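Side-chain contacts in CobC (PDB 6NRU), which probably removes the phosphate group from adenosylcobalamin 5'-phosphate and alpha-ribazole 5'-phosphate during assembly of the nucleotide loop of vitamin B12: residues 96-99 against 105-108; 111-116 against 122-127; 183-188 against 192-197; 159-164 against 172-177. All blocks are in the same frame, centred on the assembly; numbering follows the deposited sequence.

Contact 1: residues 96-99 against 105-108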
loop_
_atom_site.group_PDB
_atom_site.type_symbol
_atom_site.label_atom_id
_atom_site.label_comp_id
_atom_site.label_asym_id
_atom_site.label_seq_id
_atom_site.Cartn_x
_atom_site.Cartn_y
_atom_site.Cartn_z
ATOM N N ARG A 96 -14.442 18.210 0.987
ATOM C CA ARG A 96 -15.328 19.358 1.157
ATOM C C ARG A 96 -16.783 18.920 1.220
ATOM O O ARG A 96 -17.533 19.338 2.109
ATOM C CB ARG A 96 -15.128 20.371 0.029
ATOM C CG ARG A 96 -13.752 20.376 -0.597
ATOM C CD ARG A 96 -13.741 21.228 -1.859
ATOM N NE ARG A 96 -14.537 20.632 -2.932
ATOM C CZ ARG A 96 -14.031 20.111 -4.045
ATOM N NH1 ARG A 96 -12.720 20.103 -4.243
ATOM N NH2 ARG A 96 -14.838 19.598 -4.963
ATOM N N ASP A 97 -17.201 18.068 0.284
ATOM C CA ASP A 97 -18.593 17.636 0.248
ATOM C C ASP A 97 -18.969 16.819 1.479
ATOM O O ASP A 97 -20.123 16.861 1.918
ATOM C CB ASP A 97 -18.860 16.830 -1.025
ATOM C CG ASP A 97 -18.781 17.678 -2.278
ATOM O OD1 ASP A 97 -19.343 18.796 -2.278
ATOM O OD2 ASP A 97 -18.162 17.227 -3.264
ATOM N N LEU A 98 -18.013 16.083 2.052
ATOM C CA LEU A 98 -18.330 15.201 3.170
ATOM C C LEU A 98 -18.593 15.977 4.456
ATOM O O LEU A 98 -19.350 15.505 5.316
ATOM C CB LEU A 98 -17.199 14.194 3.379
ATOM C CG LEU A 98 -17.122 13.052 2.362
ATOM C CD1 LEU A 98 -15.768 12.359 2.422
ATOM C CD2 LEU A 98 -18.244 12.061 2.604
HETATM N N MSE A 99 -17.990 17.157 4.606
HETATM C CA MSE A 99 -18.162 17.973 5.808
HETATM C C MSE A 99 -19.544 18.615 5.835
HETATM O O MSE A 99 -20.010 19.077 6.875
HETATM C CB MSE A 99 -17.082 19.062 5.875
HETATM C CG MSE A 99 -15.688 18.531 6.160
HETATM SE SE MSE A 99 -14.829 19.487 7.624
HETATM C CE MSE A 99 -16.018 18.998 9.074
ATOM N N ASN A 105 -20.568 12.615 11.472
ATOM C CA ASN A 105 -19.741 11.417 11.356
ATOM C C ASN A 105 -18.387 11.738 10.736
ATOM O O ASN A 105 -17.368 11.149 11.111
ATOM C CB ASN A 105 -20.470 10.347 10.541
ATOM C CG ASN A 105 -21.846 10.032 11.093
ATOM O OD1 ASN A 105 -22.812 9.884 10.343
ATOM N ND2 ASN A 105 -21.944 9.929 12.414
ATOM N N TYR A 106 -18.352 12.688 9.799
ATOM C CA TYR A 106 -17.091 13.032 9.151
ATOM C C TYR A 106 -16.214 13.908 10.043
ATOM O O TYR A 106 -14.987 13.761 10.038
ATOM C CB TYR A 106 -17.364 13.719 7.814
ATOM C CG TYR A 106 -16.141 13.885 6.958
ATOM C CD1 TYR A 106 -15.526 12.790 6.371
ATOM C CD2 TYR A 106 -15.595 15.139 6.742
ATOM C CE1 TYR A 106 -14.398 12.944 5.590
ATOM C CE2 TYR A 106 -14.474 15.302 5.963
ATOM C CZ TYR A 106 -13.878 14.204 5.390
ATOM O OH TYR A 106 -12.756 14.368 4.612
ATOM N N SER A 107 -16.820 14.822 10.810
ATOM C CA SER A 107 -16.057 15.621 11.765
ATOM C C SER A 107 -15.430 14.737 12.830
ATOM O O SER A 107 -14.288 14.965 13.248
ATOM C CB SER A 107 -16.960 16.660 12.430
ATOM O OG SER A 107 -17.766 17.328 11.482
ATOM N N ALA A 108 -16.180 13.736 13.298
ATOM C CA ALA A 108 -15.649 12.796 14.274
ATOM C C ALA A 108 -14.458 12.036 13.712
ATOM O O ALA A 108 -13.540 11.679 14.457
ATOM C CB ALA A 108 -16.744 11.827 14.714
#
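Leu98 and Met99 meet the ring of Tyr106 in two different ways, one over a face and the other at an edge. The CB of Leu98 stands almost exactly above the middle of the ring, 3.5 Å from the Tyr106 centroid and only 5° off the normal, a well-centred CH-pi contact. Further along the same leucine, CD1 lies near the hydroxyl-bearing end, 3.5 Å from Tyr106 CE1, and the two side chains run roughly at right angles. Met99, deposited as selenomethionine, lies near the ring plane instead, with its CG 3.4 Å from Tyr106 CD2. Two bends in the chain beyond CG then bring CE to 3.4 Å from Ser107 OG.

The second shell fixes these groups. Tyr106 holds CG opposite its own backbone N (chi1 -169°), which carries the ring across to helix 95-101; its OH is hydrogen-bonded to His95 ND1 and to Tyr22 OH, the latter in a separate loop. Trp90 forms an edge-to-face pair with the ring, while Ser107 OG bonds to Ala103 O one turn earlier in its own helix.

Helices 95-101 and 103-111 are thus joined here without any hydrogen bond between the two segments. The tyrosine is held in two ways: carbon atoms pack on its ring, and polar partners beyond the segments bond its hydroxyl. Together they should leave the buried ring little liberty to turn or slide.

Contact 2: residues 111-116 against 122-127; sequences NDWQHA and EGFQAF
Trp113 and Phe124 form a T-shaped aromatic pair at the place where the loop after helix 103-111 folds back onto the start of helix 124-136. The tryptophan presents the edge of its six-membered ring to the face of Phe124: the centroids are 4.6 Å apart, the planes stand at 63°, and CZ3 of Trp113 lies 3.6 Å from Phe124 CG. A first torsion of 69°, which sets Trp113 CG between its backbone N and carbonyl carbon, swings the indole round to lie alongside the phenylalanine. Gln114 also runs alongside Phe124, its CG meeting the ring obliquely, 3.5 Å from Phe124 CD2.

Polar links bind the backbone of the loop. The NE2 of Gln125 donates to Gln114 O at 2.7 Å, approaching from above the carbonyl plane, and the same amide lies nearly parallel to the imidazole of His115, with NE2 of Gln125 3.5 Å from His115 CD2. At its edge the imidazole is held by Asp112: His115 ND1 donates to Asp112 OD1 at 3.3 Å, on the syn side of the carboxylate and within the ring plane. Gly123 occupies the N-cap position, and a water modelled beside it joins Trp113 O, Ala116 O and Phe124 N; two of its three bonds are unusually short, which makes its exact position doubtful.

Beyond the pair, Phe124 packs on Leu158 of helix 153-163 and on Ala168 and Met171 of the loop that follows that helix, while Trp113 meets Trp172 edge-to-face.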
loop_
_atom_site.group_PDB
_atom_site.type_symbol
_atom_site.label_atom_id
_atom_site.label_comp_id
_atom_site.label_asym_id
_atom_site.label_seq_id
_atom_site.Cartn_x
_atom_site.Cartn_y
_atom_site.Cartn_z
ATOM N N ASN A 111 -11.433 14.613 13.430
ATOM C CA ASN A 111 -10.916 14.950 14.749
ATOM C C ASN A 111 -10.398 13.742 15.524
ATOM O O ASN A 111 -9.768 13.923 16.570
ATOM C CB ASN A 111 -11.997 15.659 15.578
ATOM C CG ASN A 111 -12.393 17.008 14.995
ATOM O OD1 ASN A 111 -11.713 17.549 14.123
ATOM N ND2 ASN A 111 -13.499 17.557 15.482
ATOM N N ASP A 112 -10.636 12.521 15.038
ATOM C CA ASP A 112 -10.224 11.306 15.735
ATOM C C ASP A 112 -10.133 10.183 14.701
ATOM O O ASP A 112 -10.893 9.218 14.721
ATOM C CB ASP A 112 -11.191 10.942 16.864
ATOM C CG ASP A 112 -10.653 9.842 17.762
ATOM O OD1 ASP A 112 -9.472 9.456 17.603
ATOM O OD2 ASP A 112 -11.416 9.359 18.626
ATOM N N TRP A 113 -9.165 10.308 13.788
ATOM C CA TRP A 113 -9.023 9.350 12.697
ATOM C C TRP A 113 -8.647 7.955 13.180
ATOM O O TRP A 113 -8.825 6.987 12.435
ATOM C CB TRP A 113 -7.970 9.839 11.701
ATOM C CG TRP A 113 -6.590 9.812 12.263
ATOM C CD1 TRP A 113 -5.969 10.807 12.959
ATOM C CD2 TRP A 113 -5.661 8.726 12.202
ATOM N NE1 TRP A 113 -4.705 10.411 13.326
ATOM C CE2 TRP A 113 -4.493 9.134 12.873
ATOM C CE3 TRP A 113 -5.703 7.446 11.641
ATOM C CZ2 TRP A 113 -3.376 8.311 12.997
ATOM C CZ3 TRP A 113 -4.592 6.631 11.765
ATOM C CH2 TRP A 113 -3.446 7.065 12.437
ATOM N N GLN A 114 -8.133 7.827 14.399
ATOM C CA GLN A 114 -7.651 6.533 14.856
ATOM C C GLN A 114 -8.757 5.634 15.385
ATOM O O GLN A 114 -8.562 4.416 15.445
ATOM C CB GLN A 114 -6.596 6.717 15.941
ATOM C CG GLN A 114 -5.492 5.692 15.878
ATOM C CD GLN A 114 -4.189 6.236 16.400
ATOM O OE1 GLN A 114 -4.079 7.425 16.701
ATOM N NE2 GLN A 114 -3.189 5.373 16.511
ATOM N N HIS A 115 -9.848 6.239 15.838
ATOM C CA HIS A 115 -10.967 5.497 16.387
ATOM C C HIS A 115 -12.341 5.664 15.754
ATOM O O HIS A 115 -13.194 4.821 15.925
ATOM C CB HIS A 115 -11.055 5.764 17.878
ATOM C CG HIS A 115 -9.782 5.493 18.607
ATOM N ND1 HIS A 115 -8.842 6.465 18.845
ATOM C CD2 HIS A 115 -9.299 4.359 19.153
ATOM C CE1 HIS A 115 -7.831 5.939 19.499
ATOM N NE2 HIS A 115 -8.087 4.664 19.705
ATOM N N ALA A 116 -12.550 6.743 15.029
ATOM C CA ALA A 116 -13.830 6.990 14.382
ATOM C C ALA A 116 -13.977 6.121 13.138
ATOM O O ALA A 116 -13.022 5.929 12.378
ATOM C CB ALA A 116 -13.966 8.467 14.015
ATOM N N GLU A 122 -14.882 0.604 7.481
ATOM C CA GLU A 122 -14.040 0.001 8.505
ATOM C C GLU A 122 -13.142 1.062 9.129
ATOM O O GLU A 122 -12.633 1.951 8.436
ATOM C CB GLU A 122 -13.199 -1.149 7.928
ATOM C CG GLU A 122 -11.952 -0.732 7.154
ATOM C CD GLU A 122 -11.096 -1.918 6.730
ATOM O OE1 GLU A 122 -10.897 -2.835 7.556
ATOM O OE2 GLU A 122 -10.619 -1.930 5.575
ATOM N N GLY A 123 -12.970 0.978 10.450
ATOM C CA GLY A 123 -12.149 1.933 11.159
ATOM C C GLY A 123 -10.677 1.582 11.114
ATOM O O GLY A 123 -10.273 0.513 10.656
ATOM N N PHE A 124 -9.859 2.516 11.606
ATOM C CA PHE A 124 -8.416 2.300 11.600
ATOM C C PHE A 124 -8.018 1.134 12.494
ATOM O O PHE A 124 -6.974 0.512 12.269
ATOM C CB PHE A 124 -7.684 3.567 12.037
ATOM C CG PHE A 124 -6.191 3.424 12.040
ATOM C CD1 PHE A 124 -5.499 3.273 10.851
ATOM C CD2 PHE A 124 -5.481 3.421 13.230
ATOM C CE1 PHE A 124 -4.126 3.131 10.848
ATOM C CE2 PHE A 124 -4.103 3.283 13.234
ATOM C CZ PHE A 124 -3.425 3.138 12.041
ATOM N N GLN A 125 -8.826 0.825 13.508
ATOM C CA GLN A 125 -8.512 -0.297 14.384
ATOM C C GLN A 125 -8.595 -1.620 13.631
ATOM O O GLN A 125 -7.693 -2.459 13.729
ATOM C CB GLN A 125 -9.449 -0.295 15.595
ATOM C CG GLN A 125 -9.318 0.946 16.470
ATOM C CD GLN A 125 -7.893 1.185 16.938
ATOM O OE1 GLN A 125 -7.186 0.250 17.316
ATOM N NE2 GLN A 125 -7.463 2.442 16.909
ATOM N N ALA A 126 -9.667 -1.823 12.861
ATOM C CA ALA A 126 -9.776 -3.039 12.062
ATOM C C ALA A 126 -8.741 -3.060 10.946
ATOM O O ALA A 126 -8.186 -4.117 10.624
ATOM C CB ALA A 126 -11.185 -3.168 11.487
ATOM N N PHE A 127 -8.466 -1.900 10.346
ATOM C CA PHE A 127 -7.472 -1.825 9.281
ATOM C C PHE A 127 -6.079 -2.153 9.808
ATOM O O PHE A 127 -5.347 -2.948 9.209
ATOM C CB PHE A 127 -7.506 -0.434 8.647
ATOM C CG PHE A 127 -6.391 -0.172 7.675
ATOM C CD1 PHE A 127 -6.456 -0.657 6.377
ATOM C CD2 PHE A 127 -5.286 0.581 8.053
ATOM C CE1 PHE A 127 -5.434 -0.407 5.477
ATOM C CE2 PHE A 127 -4.260 0.835 7.159
ATOM C CZ PHE A 127 -4.334 0.340 5.870
HETATM O O HOH W 1 -10.865 4.687 12.437
#

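Contact 3: residues 183-188 against 192-197; sequences AIDINQ and TLRVLN
Ile184 lies along the carbonyl of Thr192, and its side chain can be followed atom by atom across the hairpin of strands 181-187 and 190-198. Its CB starts 4.0 Å from Thr192 O. CG1, set opposite the backbone N (chi1 166°), draws closer to that oxygen, at 3.6 Å, and CD1 then passes beside the Thr192 carbonyl group. Back at the root of the side chain, Ile184 CB lies 4.4 Å from Leu193 CD1, and Leu163 of helix 153-163 packs on Ile184. Ile184 and Leu193 make a non-hydrogen-bonded antiparallel pair; Asp185 and Thr192 make a hydrogen-bonded one, joined in both directions through N and O.

At Ala183 the pairing slips by one residue. Arg194 and Val195 both face this alanine, a classic beta bulge: Ala183 O accepts from Arg194 N at 3.1 Å and from Val195 N at 3.2 Å, while Ala183 N donates to Val195 O at 2.9 Å. The Val195 donor lies in the carbonyl plane on a lone pair, whereas the Arg194 donor is tilted 18° from it.

On the sheet face of Ala183, Asp185 and Thr192, the carboxylate of Asp185 touches the methylene part of Arg194, OD2 to CG at 3.5 Å, but the salt bridge of Asp185 OD2 is to Arg5 NH1 of strand 5-10. The charged end of Arg194 stays apart from the carboxylate (Asp185 OD2 to Arg194 NE 4.8 Å), and its influence is probably weaker. One backbone oxygen holding two amides thus absorbs the extra residue, and the strands stay hydrogen-bonded within the bulge and at Asp185-Thr192.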
loop_
_atom_site.group_PDB
_atom_site.type_symbol
_atom_site.label_atom_id
_atom_site.label_comp_id
_atom_site.label_asym_id
_atom_site.label_seq_id
_atom_site.Cartn_x
_atom_site.Cartn_y
_atom_site.Cartn_z
ATOM N N ALA A 183 12.315 -0.599 0.187
ATOM C CA ALA A 183 12.734 -1.932 0.594
ATOM C C ALA A 183 13.051 -1.939 2.082
ATOM O O ALA A 183 13.668 -1.002 2.598
ATOM C CB ALA A 183 13.948 -2.410 -0.213
ATOM N N ILE A 184 12.603 -2.991 2.751
ATOM C CA ILE A 184 12.843 -3.212 4.155
ATOM C C ILE A 184 13.355 -4.629 4.400
ATOM O O ILE A 184 12.768 -5.571 3.922
ATOM C CB ILE A 184 11.585 -2.934 4.980
ATOM C CG1 ILE A 184 11.736 -3.500 6.378
ATOM C CG2 ILE A 184 10.351 -3.470 4.286
ATOM C CD1 ILE A 184 11.287 -2.552 7.441
ATOM N N ASP A 185 14.433 -4.772 5.169
ATOM C CA ASP A 185 15.018 -6.074 5.453
ATOM C C ASP A 185 14.572 -6.564 6.824
ATOM O O ASP A 185 14.503 -5.786 7.779
ATOM C CB ASP A 185 16.546 -6.007 5.405
ATOM C CG ASP A 185 17.100 -6.287 4.024
ATOM O OD1 ASP A 185 16.917 -7.420 3.526
ATOM O OD2 ASP A 185 17.719 -5.375 3.435
ATOM N N ILE A 186 14.271 -7.857 6.917
ATOM C CA ILE A 186 13.880 -8.482 8.174
ATOM C C ILE A 186 14.754 -9.704 8.399
ATOM O O ILE A 186 14.864 -10.566 7.521
ATOM C CB ILE A 186 12.395 -8.886 8.188
ATOM C CG1 ILE A 186 11.521 -7.753 7.659
ATOM C CG2 ILE A 186 11.971 -9.263 9.592
ATOM C CD1 ILE A 186 10.074 -8.149 7.489
ATOM N N ASN A 187 15.373 -9.780 9.574
ATOM C CA ASN A 187 16.169 -10.937 9.960
ATOM C C ASN A 187 15.936 -11.186 11.440
ATOM O O ASN A 187 16.193 -10.304 12.264
ATOM C CB ASN A 187 17.653 -10.715 9.667
ATOM C CG ASN A 187 17.917 -10.417 8.205
ATOM O OD1 ASN A 187 18.268 -9.296 7.844
ATOM N ND2 ASN A 187 17.748 -11.420 7.356
ATOM N N GLN A 188 15.443 -12.382 11.766
ATOM C CA GLN A 188 15.031 -12.722 13.128
ATOM C C GLN A 188 14.023 -11.703 13.647
ATOM O O GLN A 188 14.070 -11.276 14.803
ATOM C CB GLN A 188 16.236 -12.842 14.065
ATOM C CG GLN A 188 17.159 -13.998 13.721
ATOM C CD GLN A 188 17.971 -13.731 12.470
ATOM O OE1 GLN A 188 18.837 -12.856 12.455
ATOM N NE2 GLN A 188 17.679 -14.469 11.405
ATOM N N THR A 192 14.932 -3.677 9.256
ATOM C CA THR A 192 15.813 -2.567 8.911
ATOM C C THR A 192 15.279 -1.905 7.648
ATOM O O THR A 192 15.211 -2.539 6.591
ATOM C CB THR A 192 17.255 -3.040 8.702
ATOM O OG1 THR A 192 17.683 -3.808 9.834
ATOM C CG2 THR A 192 18.185 -1.850 8.534
ATOM N N LEU A 193 14.890 -0.640 7.761
ATOM C CA LEU A 193 14.454 0.127 6.602
ATOM C C LEU A 193 15.683 0.579 5.826
ATOM O O LEU A 193 16.516 1.324 6.354
ATOM C CB LEU A 193 13.608 1.321 7.039
ATOM C CG LEU A 193 13.026 2.194 5.923
ATOM C CD1 LEU A 193 11.998 1.428 5.100
ATOM C CD2 LEU A 193 12.425 3.473 6.491
ATOM N N ARG A 194 15.805 0.123 4.581
ATOM C CA ARG A 194 17.004 0.354 3.781
ATOM C C ARG A 194 16.813 1.361 2.658
ATOM O O ARG A 194 17.739 2.119 2.361
ATOM C CB ARG A 194 17.501 -0.969 3.188
ATOM C CG ARG A 194 18.052 -1.943 4.217
ATOM C CD ARG A 194 19.485 -1.601 4.589
ATOM N NE ARG A 194 20.285 -1.267 3.414
ATOM C CZ ARG A 194 21.614 -1.300 3.380
ATOM N NH1 ARG A 194 22.301 -1.651 4.459
ATOM N NH2 ARG A 194 22.259 -0.980 2.266
ATOM N N VAL A 195 15.649 1.381 2.014
ATOM C CA VAL A 195 15.368 2.297 0.912
ATOM C C VAL A 195 13.934 2.787 1.049
ATOM O O VAL A 195 13.025 1.999 1.332
ATOM C CB VAL A 195 15.575 1.630 -0.466
ATOM C CG1 VAL A 195 15.162 2.577 -1.576
ATOM C CG2 VAL A 195 17.020 1.195 -0.653
ATOM N N LEU A 196 13.727 4.086 0.850
ATOM C CA LEU A 196 12.390 4.663 0.900
ATOM C C LEU A 196 12.219 5.615 -0.271
ATOM O O LEU A 196 12.991 6.567 -0.414
ATOM C CB LEU A 196 12.140 5.392 2.225
ATOM C CG LEU A 196 10.692 5.834 2.458
ATOM C CD1 LEU A 196 9.791 4.636 2.690
ATOM C CD2 LEU A 196 10.598 6.795 3.628
ATOM N N ASN A 197 11.219 5.342 -1.110
ATOM C CA ASN A 197 10.797 6.238 -2.186
ATOM C C ASN A 197 11.946 6.540 -3.147
ATOM O O ASN A 197 12.283 7.694 -3.416
ATOM C CB ASN A 197 10.199 7.526 -1.615
ATOM C CG ASN A 197 8.945 7.271 -0.812
ATOM O OD1 ASN A 197 8.132 6.425 -1.174
ATOM N ND2 ASN A 197 8.783 7.999 0.286
HETATM O O HOH W 2 17.185 -6.211 9.716
#

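Contact 4: residues 159-164 against 172-177. With EDO (1,2-ethanediol), chain Q.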
loop_
_atom_site.group_PDB
_atom_site.type_symbol
_atom_site.label_atom_id
_atom_site.label_comp_id
_atom_site.label_asym_id
_atom_site.label_seq_id
_atom_site.Cartn_x
_atom_site.Cartn_y
_atom_site.Cartn_z
ATOM N N LEU A 159 2.852 -0.647 7.471
ATOM C CA LEU A 159 3.712 -1.825 7.501
ATOM C C LEU A 159 5.115 -1.452 7.952
ATOM O O LEU A 159 5.696 -2.110 8.822
ATOM C CB LEU A 159 3.744 -2.491 6.125
ATOM C CG LEU A 159 4.575 -3.770 6.027
ATOM C CD1 LEU A 159 3.844 -4.928 6.674
ATOM C CD2 LEU A 159 4.907 -4.088 4.582
ATOM N N ILE A 160 5.671 -0.385 7.375
ATOM C CA ILE A 160 6.991 0.081 7.787
ATOM C C ILE A 160 7.000 0.392 9.278
ATOM O O ILE A 160 7.870 -0.075 10.020
ATOM C CB ILE A 160 7.415 1.308 6.960
ATOM C CG1 ILE A 160 7.532 0.948 5.479
ATOM C CG2 ILE A 160 8.735 1.863 7.473
ATOM C CD1 ILE A 160 7.793 2.142 4.586
ATOM N N ALA A 161 6.013 1.168 9.738
ATOM C CA ALA A 161 6.005 1.623 11.126
ATOM C C ALA A 161 5.923 0.456 12.102
ATOM O O ALA A 161 6.643 0.429 13.105
ATOM C CB ALA A 161 4.847 2.594 11.357
ATOM N N ARG A 162 5.056 -0.521 11.829
ATOM C CA ARG A 162 4.905 -1.628 12.767
ATOM C C ARG A 162 6.105 -2.569 12.733
ATOM O O ARG A 162 6.467 -3.145 13.768
ATOM C CB ARG A 162 3.617 -2.397 12.474
ATOM C CG ARG A 162 2.351 -1.600 12.717
ATOM C CD ARG A 162 2.296 -1.068 14.138
ATOM N NE ARG A 162 2.089 -2.125 15.124
ATOM C CZ ARG A 162 2.958 -2.441 16.081
ATOM N NH1 ARG A 162 4.107 -1.785 16.183
ATOM N NH2 ARG A 162 2.679 -3.419 16.934
ATOM N N LEU A 163 6.736 -2.731 11.566
ATOM C CA LEU A 163 7.867 -3.648 11.457
ATOM C C LEU A 163 9.052 -3.174 12.290
ATOM O O LEU A 163 9.749 -3.991 12.902
ATOM C CB LEU A 163 8.276 -3.811 9.996
ATOM C CG LEU A 163 7.443 -4.783 9.160
ATOM C CD1 LEU A 163 7.882 -4.750 7.703
ATOM C CD2 LEU A 163 7.531 -6.193 9.720
ATOM N N ILE A 164 9.298 -1.866 12.330
ATOM C CA ILE A 164 10.445 -1.349 13.068
ATOM C C ILE A 164 10.036 -1.050 14.508
ATOM O O ILE A 164 10.794 -0.433 15.265
ATOM C CB ILE A 164 11.051 -0.115 12.371
ATOM C CG1 ILE A 164 10.120 1.090 12.449
ATOM C CG2 ILE A 164 11.325 -0.414 10.913
ATOM C CD1 ILE A 164 10.666 2.306 11.720
ATOM N N TRP A 172 2.608 7.846 9.799
ATOM C CA TRP A 172 2.666 9.062 9.001
ATOM C C TRP A 172 4.052 9.684 8.950
ATOM O O TRP A 172 4.217 10.732 8.315
ATOM C CB TRP A 172 1.655 10.076 9.536
ATOM C CG TRP A 172 0.269 9.533 9.534
ATOM C CD1 TRP A 172 -0.455 9.132 10.617
ATOM C CD2 TRP A 172 -0.562 9.307 8.388
ATOM N NE1 TRP A 172 -1.690 8.680 10.218
ATOM C CE2 TRP A 172 -1.779 8.777 8.854
ATOM C CE3 TRP A 172 -0.394 9.507 7.015
ATOM C CZ2 TRP A 172 -2.825 8.445 7.996
ATOM C CZ3 TRP A 172 -1.432 9.175 6.165
ATOM C CH2 TRP A 172 -2.631 8.651 6.658
ATOM N N HIS A 173 5.046 9.077 9.599
ATOM C CA HIS A 173 6.428 9.495 9.421
ATOM C C HIS A 173 7.047 8.934 8.147
ATOM O O HIS A 173 8.155 9.343 7.785
ATOM C CB HIS A 173 7.276 9.069 10.624
ATOM C CG HIS A 173 6.956 9.806 11.889
ATOM N ND1 HIS A 173 7.072 11.174 12.006
ATOM C CD2 HIS A 173 6.545 9.360 13.100
ATOM C CE1 HIS A 173 6.736 11.540 13.230
ATOM N NE2 HIS A 173 6.411 10.458 13.914
ATOM N N PHE A 174 6.355 8.015 7.460
ATOM C CA PHE A 174 6.867 7.334 6.266
ATOM C C PHE A 174 5.803 7.393 5.175
ATOM O O PHE A 174 5.097 6.412 4.935
ATOM C CB PHE A 174 7.252 5.884 6.574
ATOM C CG PHE A 174 7.917 5.699 7.899
ATOM C CD1 PHE A 174 9.292 5.812 8.018
ATOM C CD2 PHE A 174 7.172 5.405 9.029
ATOM C CE1 PHE A 174 9.911 5.640 9.239
ATOM C CE2 PHE A 174 7.783 5.234 10.254
ATOM C CZ PHE A 174 9.154 5.350 10.359
ATOM N N ARG A 175 5.697 8.535 4.503
ATOM C CA ARG A 175 4.814 8.621 3.350
ATOM C C ARG A 175 5.407 7.840 2.184
ATOM O O ARG A 175 6.568 8.042 1.813
ATOM C CB ARG A 175 4.587 10.080 2.960
ATOM C CG ARG A 175 3.375 10.711 3.626
ATOM C CD ARG A 175 2.613 11.606 2.659
ATOM N NE ARG A 175 3.086 12.990 2.691
ATOM C CZ ARG A 175 3.713 13.593 1.685
ATOM N NH1 ARG A 175 3.948 12.939 0.555
ATOM N NH2 ARG A 175 4.103 14.855 1.809
ATOM N N VAL A 176 4.615 6.939 1.610
ATOM C CA VAL A 176 5.047 6.094 0.501
ATOM C C VAL A 176 4.523 6.700 -0.794
ATOM O O VAL A 176 3.309 6.869 -0.964
ATOM C CB VAL A 176 4.566 4.647 0.677
ATOM C CG1 VAL A 176 4.932 3.817 -0.541
ATOM C CG2 VAL A 176 5.168 4.042 1.938
ATOM N N ASP A 177 5.435 7.010 -1.711
ATOM C CA ASP A 177 5.146 7.797 -2.900
ATOM C C ASP A 177 4.845 6.919 -4.109
ATOM O O ASP A 177 5.247 5.755 -4.186
ATOM C CB ASP A 177 6.318 8.722 -3.226
ATOM C CG ASP A 177 6.461 9.840 -2.229
ATOM O OD1 ASP A 177 5.727 9.835 -1.219
ATOM O OD2 ASP A 177 7.305 10.729 -2.458
HETATM C C1 EDO Q . 5.868 -4.240 19.074
HETATM O O1 EDO Q . 5.809 -3.961 17.671
HETATM C C2 EDO Q . 4.459 -4.335 19.650
HETATM O O2 EDO Q . 3.876 -3.027 19.720
#
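Phe174 packs its ring against Ile160, Ala161 and Ile164, seating the loop before strand 181-187 on helix 153-163 of the histidine phosphatase fold. The face contact is a CH-pi interaction: CG2 of Ile160 lies 4.0 Å from the Phe174 centroid, 14° off the normal and displaced toward the rim. CG2 reaches this position because it stands opposite the backbone N of Ile160, which leaves CG1 and CD1 to point elsewhere. The opposite face of the ring is met by the CB of its chain neighbour His173, which places the phenyl group between two aliphatic carbons.

The other contacts join aliphatic carbons to ring atoms, or aliphatic branches to each other. Ile164 and Phe174 reach toward each other from opposite directions, CD1 of the former 3.7 Å from CZ of the latter, and Ala161 CB lies 4.1 Å from CE2 of the same ring. Ile160 has a second use, its CD1 standing 4.2 Å from Val176 CG2. One isoleucine thereby touches two residues of the loop with two different branches, and also Leu193 and Leu196 of strand 190-198.

No hydrogen bond joins the two segments; polar partners lie beyond them. Val176 N and O are taken up by Gln153 and by Arg10, next to His11, the likely phosphohistidine residue. Arg162, whose NH1 also bonds Met166 O, meets a 1,2-ethanediol, probably from the crystallisation liquor: NH1 donates to O1 of the diol at 3.1 Å, while NH2 makes a weaker bond to that same oxygen.

In the fold
Contact 4 is the buried one and lies nearest the centre of the chain; contacts 1, 2 and 3 are each partly buried, with contact 1 the farthest out. Carbon packing on an aromatic ring carries contacts 1 and 4, contact 2 adds a side-chain to backbone bond, and contact 3 is chiefly backbone pairing. Adjacent regions interlock. Helix 103-111 leads from contact 1 into the loop of contact 2, and Ala108 O touches Ala116 CB. Trp113 of contact 2 meets Trp172 of contact 4. Asn197, at the corner ending 192-197, probably bonds Arg175 O and Asp177 N, which would tie the end of that strand to the loop of contact 4.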